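Local coordinates for lipopolysaccharide export system protein LptH (Pseudomonas aeruginosa, PDB 4UU4), which binds lipopolysaccharide and is required for its translocation across the periplasm from the inner to the outer membrane, perhaps as part of a bridge between them, at residues S27-S39 and Y51-K63. Residues are numbered along the deposited sequence; the frame is centred on the assembly and turned at random.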
loop_
_atom_site.group_PDB
_atom_site.type_symbol
_atom_site.label_atom_id
_atom_site.label_comp_id
_atom_site.label_asym_id
_atom_site.label_seq_id
_atom_site.Cartn_x
_atom_site.Cartn_y
_atom_site.Cartn_z
ATOM N N SER A 27 -9.953 -6.911 -11.595
ATOM C CA SER A 27 -10.448 -8.024 -10.795
ATOM C C SER A 27 -9.702 -8.205 -9.467
ATOM O O SER A 27 -9.768 -9.267 -8.858
ATOM C CB SER A 27 -10.409 -9.315 -11.615
ATOM O OG SER A 27 -10.982 -9.117 -12.895
ATOM N N ASP A 28 -9.009 -7.162 -9.007
ATOM C CA ASP A 28 -8.203 -7.246 -7.781
ATOM C C ASP A 28 -8.910 -7.105 -6.435
ATOM O O ASP A 28 -8.273 -6.877 -5.410
ATOM C CB ASP A 28 -6.953 -6.372 -7.893
ATOM C CG ASP A 28 -5.762 -7.126 -8.466
ATOM O OD1 ASP A 28 -5.666 -8.352 -8.243
ATOM O OD2 ASP A 28 -4.914 -6.490 -9.131
ATOM N N ARG A 29 -10.227 -7.262 -6.437
ATOM C CA ARG A 29 -11.096 -6.830 -5.340
ATOM C C ARG A 29 -12.239 -7.830 -5.131
ATOM O O ARG A 29 -12.694 -8.047 -4.004
ATOM C CB ARG A 29 -11.649 -5.422 -5.605
ATOM C CG ARG A 29 -12.219 -4.692 -4.385
ATOM C CD ARG A 29 -12.813 -3.320 -4.847
ATOM N NE ARG A 29 -13.618 -2.577 -3.870
ATOM C CZ ARG A 29 -14.676 -3.041 -3.215
ATOM N NH1 ARG A 29 -15.086 -4.297 -3.386
ATOM N NH2 ARG A 29 -15.315 -2.243 -2.371
ATOM N N GLU A 30 -12.691 -8.439 -6.228
ATOM C CA GLU A 30 -13.680 -9.521 -6.185
ATOM C C GLU A 30 -13.032 -10.859 -5.814
ATOM O O GLU A 30 -13.718 -11.805 -5.435
ATOM C CB GLU A 30 -14.417 -9.652 -7.527
ATOM C CG GLU A 30 -15.669 -8.788 -7.661
ATOM C CD GLU A 30 -16.959 -9.592 -7.579
ATOM O OE1 GLU A 30 -16.982 -10.742 -8.069
ATOM O OE2 GLU A 30 -17.953 -9.077 -7.025
ATOM N N GLN A 31 -11.709 -10.932 -5.941
ATOM C CA GLN A 31 -10.948 -12.104 -5.508
ATOM C C GLN A 31 -10.818 -12.097 -3.990
ATOM O O GLN A 31 -10.896 -11.037 -3.368
ATOM C CB GLN A 31 -9.548 -12.096 -6.129
ATOM C CG GLN A 31 -9.520 -12.070 -7.643
ATOM C CD GLN A 31 -10.018 -13.354 -8.268
ATOM O OE1 GLN A 31 -9.235 -14.260 -8.559
ATOM N NE2 GLN A 31 -11.324 -13.438 -8.492
ATOM N N PRO A 32 -10.613 -13.279 -3.385
ATOM C CA PRO A 32 -10.431 -13.354 -1.931
ATOM C C PRO A 32 -9.078 -12.807 -1.474
ATOM O O PRO A 32 -8.123 -12.774 -2.250
ATOM C CB PRO A 32 -10.509 -14.857 -1.651
ATOM C CG PRO A 32 -10.080 -15.496 -2.924
ATOM C CD PRO A 32 -10.621 -14.614 -4.009
ATOM N N ILE A 33 -9.012 -12.376 -0.217
ATOM C CA ILE A 33 -7.777 -11.883 0.378
ATOM C C ILE A 33 -7.121 -12.980 1.208
ATOM O O ILE A 33 -7.700 -13.441 2.189
ATOM C CB ILE A 33 -8.053 -10.688 1.315
ATOM C CG1 ILE A 33 -8.849 -9.600 0.594
ATOM C CG2 ILE A 33 -6.753 -10.131 1.883
ATOM C CD1 ILE A 33 -9.296 -8.492 1.512
ATOM N N ARG A 34 -5.924 -13.411 0.822
ATOM C CA ARG A 34 -5.197 -14.378 1.643
ATOM C C ARG A 34 -4.079 -13.704 2.435
ATOM O O ARG A 34 -3.385 -12.837 1.918
ATOM C CB ARG A 34 -4.682 -15.575 0.824
ATOM C CG ARG A 34 -4.425 -15.304 -0.650
ATOM C CD ARG A 34 -4.574 -16.571 -1.501
ATOM N NE ARG A 34 -5.886 -17.197 -1.331
ATOM C CZ ARG A 34 -6.410 -18.089 -2.169
ATOM N NH1 ARG A 34 -5.744 -18.468 -3.252
ATOM N NH2 ARG A 34 -7.611 -18.600 -1.927
ATOM N N VAL A 35 -3.934 -14.079 3.703
ATOM C CA VAL A 35 -2.879 -13.511 4.535
ATOM C C VAL A 35 -1.994 -14.613 5.115
ATOM O O VAL A 35 -2.479 -15.653 5.557
ATOM C CB VAL A 35 -3.438 -12.633 5.681
ATOM C CG1 VAL A 35 -2.365 -11.683 6.188
ATOM C CG2 VAL A 35 -4.651 -11.849 5.221
ATOM N N GLN A 36 -0.690 -14.377 5.096
ATOM C CA GLN A 36 0.275 -15.317 5.631
ATOM C C GLN A 36 1.140 -14.576 6.639
ATOM O O GLN A 36 1.769 -13.571 6.297
ATOM C CB GLN A 36 1.140 -15.888 4.505
ATOM C CG GLN A 36 2.133 -16.947 4.951
ATOM C CD GLN A 36 3.377 -16.979 4.085
ATOM O OE1 GLN A 36 3.671 -16.023 3.364
ATOM N NE2 GLN A 36 4.120 -18.080 4.155
ATOM N N ALA A 37 1.157 -15.056 7.880
ATOM C CA ALA A 37 1.980 -14.438 8.912
ATOM C C ALA A 37 2.504 -15.443 9.927
ATOM O O ALA A 37 2.284 -16.647 9.801
ATOM C CB ALA A 37 1.214 -13.325 9.615
ATOM N N ASP A 38 3.213 -14.925 10.926
ATOM C CA ASP A 38 3.661 -15.718 12.061
ATOM C C ASP A 38 2.562 -15.796 13.108
ATOM O O ASP A 38 2.395 -16.821 13.768
ATOM C CB ASP A 38 4.913 -15.103 12.688
ATOM C CG ASP A 38 6.145 -15.315 11.847
ATOM O OD1 ASP A 38 6.131 -16.228 10.999
ATOM O OD2 ASP A 38 7.131 -14.573 12.036
ATOM N N SER A 39 1.819 -14.705 13.266
ATOM C CA SER A 39 0.745 -14.665 14.253
ATOM C C SER A 39 -0.392 -13.749 13.812
ATOM O O SER A 39 -0.211 -12.884 12.952
ATOM C CB SER A 39 1.279 -14.243 15.629
ATOM O OG SER A 39 1.731 -12.899 15.635
ATOM N N TYR A 51 -2.015 -8.842 12.146
ATOM C CA TYR A 51 -1.104 -9.913 11.769
ATOM C C TYR A 51 0.351 -9.465 11.931
ATOM O O TYR A 51 0.713 -8.346 11.553
ATOM C CB TYR A 51 -1.350 -10.317 10.315
ATOM C CG TYR A 51 -2.795 -10.617 9.980
ATOM C CD1 TYR A 51 -3.670 -9.600 9.619
ATOM C CD2 TYR A 51 -3.279 -11.922 10.006
ATOM C CE1 TYR A 51 -4.991 -9.872 9.307
ATOM C CE2 TYR A 51 -4.599 -12.203 9.697
ATOM C CZ TYR A 51 -5.448 -11.175 9.350
ATOM O OH TYR A 51 -6.760 -11.451 9.042
ATOM N N ARG A 52 1.180 -10.347 12.489
ATOM C CA ARG A 52 2.584 -10.023 12.745
ATOM C C ARG A 52 3.525 -11.113 12.239
ATOM O O ARG A 52 3.168 -12.298 12.225
ATOM C CB ARG A 52 2.826 -9.815 14.243
ATOM C CG ARG A 52 1.992 -8.723 14.889
ATOM C CD ARG A 52 2.390 -8.536 16.347
ATOM N NE ARG A 52 1.331 -7.915 17.138
ATOM C CZ ARG A 52 0.251 -8.559 17.570
ATOM N NH1 ARG A 52 0.078 -9.841 17.278
ATOM N NH2 ARG A 52 -0.663 -7.920 18.288
ATOM N N GLY A 53 4.725 -10.700 11.829
ATOM C CA GLY A 53 5.783 -11.622 11.445
ATOM C C GLY A 53 5.830 -11.958 9.965
ATOM O O GLY A 53 5.186 -12.911 9.523
ATOM N N ASP A 54 6.606 -11.184 9.205
ATOM C CA ASP A 54 6.736 -11.370 7.759
ATOM C C ASP A 54 5.379 -11.461 7.078
ATOM O O ASP A 54 5.138 -12.362 6.278
ATOM C CB ASP A 54 7.551 -12.625 7.426
ATOM C CG ASP A 54 9.017 -12.481 7.767
ATOM O OD1 ASP A 54 9.697 -11.647 7.130
ATOM O OD2 ASP A 54 9.491 -13.220 8.660
ATOM N N VAL A 55 4.495 -10.527 7.404
ATOM C CA VAL A 55 3.131 -10.547 6.899
ATOM C C VAL A 55 3.062 -10.315 5.393
ATOM O O VAL A 55 3.653 -9.358 4.861
ATOM C CB VAL A 55 2.277 -9.500 7.616
ATOM C CG1 VAL A 55 0.801 -9.750 7.358
ATOM C CG2 VAL A 55 2.583 -9.523 9.098
ATOM N N VAL A 56 2.341 -11.213 4.723
ATOM C CA VAL A 56 2.074 -11.123 3.295
ATOM C C VAL A 56 0.574 -11.240 3.039
ATOM O O VAL A 56 -0.011 -12.299 3.234
ATOM C CB VAL A 56 2.762 -12.262 2.514
ATOM C CG1 VAL A 56 2.657 -12.017 1.013
ATOM C CG2 VAL A 56 4.209 -12.404 2.937
ATOM N N VAL A 57 -0.049 -10.153 2.600
ATOM C CA VAL A 57 -1.446 -10.197 2.185
ATOM C C VAL A 57 -1.570 -10.043 0.667
ATOM O O VAL A 57 -1.061 -9.089 0.086
ATOM C CB VAL A 57 -2.319 -9.148 2.939
ATOM C CG1 VAL A 57 -1.451 -8.092 3.627
ATOM C CG2 VAL A 57 -3.359 -8.518 2.007
ATOM N N THR A 58 -2.229 -10.999 0.022
ATOM C CA THR A 58 -2.444 -10.929 -1.419
ATOM C C THR A 58 -3.929 -10.927 -1.783
ATOM O O THR A 58 -4.723 -11.672 -1.201
ATOM C CB THR A 58 -1.743 -12.088 -2.170
ATOM O OG1 THR A 58 -2.270 -13.342 -1.727
ATOM C CG2 THR A 58 -0.236 -12.057 -1.939
ATOM N N GLN A 59 -4.291 -10.077 -2.741
ATOM C CA GLN A 59 -5.635 -10.063 -3.309
ATOM C C GLN A 59 -5.542 -10.063 -4.832
ATOM O O GLN A 59 -5.587 -9.012 -5.472
ATOM C CB GLN A 59 -6.417 -8.842 -2.820
ATOM C CG GLN A 59 -7.902 -8.857 -3.161
ATOM C CD GLN A 59 -8.634 -7.617 -2.660
ATOM O OE1 GLN A 59 -8.049 -6.542 -2.535
ATOM N NE2 GLN A 59 -9.917 -7.769 -2.363
ATOM N N GLY A 60 -5.395 -11.250 -5.408
ATOM C CA GLY A 60 -5.269 -11.389 -6.846
ATOM C C GLY A 60 -3.883 -11.034 -7.344
ATOM O O GLY A 60 -2.956 -11.840 -7.269
ATOM N N SER A 61 -3.743 -9.820 -7.864
ATOM C CA SER A 61 -2.454 -9.331 -8.343
ATOM C C SER A 61 -1.860 -8.354 -7.334
ATOM O O SER A 61 -0.660 -8.082 -7.344
ATOM C CB SER A 61 -2.602 -8.653 -9.705
ATOM O OG SER A 61 -2.428 -7.254 -9.589
ATOM N N THR A 62 -2.714 -7.827 -6.466
ATOM C CA THR A 62 -2.276 -6.909 -5.427
ATOM C C THR A 62 -1.505 -7.660 -4.346
ATOM O O THR A 62 -1.827 -8.805 -4.022
ATOM C CB THR A 62 -3.483 -6.183 -4.808
ATOM O OG1 THR A 62 -4.142 -5.411 -5.819
ATOM C CG2 THR A 62 -3.048 -5.264 -3.687
ATOM N N LYS A 63 -0.476 -7.027 -3.796
ATOM C CA LYS A 63 0.277 -7.631 -2.706
ATOM C C LYS A 63 0.768 -6.573 -1.720
ATOM O O LYS A 63 1.263 -5.522 -2.116
ATOM C CB LYS A 63 1.446 -8.458 -3.253
ATOM C CG LYS A 63 2.196 -9.248 -2.196
ATOM C CD LYS A 63 3.179 -10.225 -2.812
ATOM C CE LYS A 63 4.333 -9.508 -3.479
ATOM N NZ LYS A 63 5.351 -10.463 -3.996
HETATM O O HOH W 1 -5.950 -13.577 -3.421
HETATM O O HOH W 2 9.046 -16.057 9.727
#
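Val35 lays CG1 over one face of the Tyr51 ring, 4.0 Å from the ring centroid and 13° off its normal, a CH-pi contact. With CG1 anti to the backbone N (chi1 -159°), the same methyl also packs against CG1 of Val55 and CB of Val57. Ile33 CG2 and Ala37 CB extend this apolar row, meeting Val57 CG2 and Val55 CG2 respectively. The backbones beneath form an antiparallel ladder: Arg34 and Thr58, then Gln36 and Val56, are hydrogen-bonded pairs flanking the non-hydrogen-bonded pair Val35-Val57. Past Ala37 the register slips by one in a classic beta bulge, where Arg52 O accepts from both Asp38 N and Ser39 N, each at 2.9 Å. At the other end a water joins Pro32 O, Thr58 O and Gly60 N, and the Asp28 carboxylate meets the type II' turn Gln59-Thr62, its OD2 taking the Ser61 hydroxyl on the syn side. Ser61 OG also accepts a hydrogen bond from Lys94 N. Strand 34-36 edges one sheet of the beta-jellyroll, next to 55-59 and then 62-66; the corner at Gly53-Asp54 carries the chain from the facing sheet, where Tyr51 touches Leu71 and Val57 reaches across to Val69.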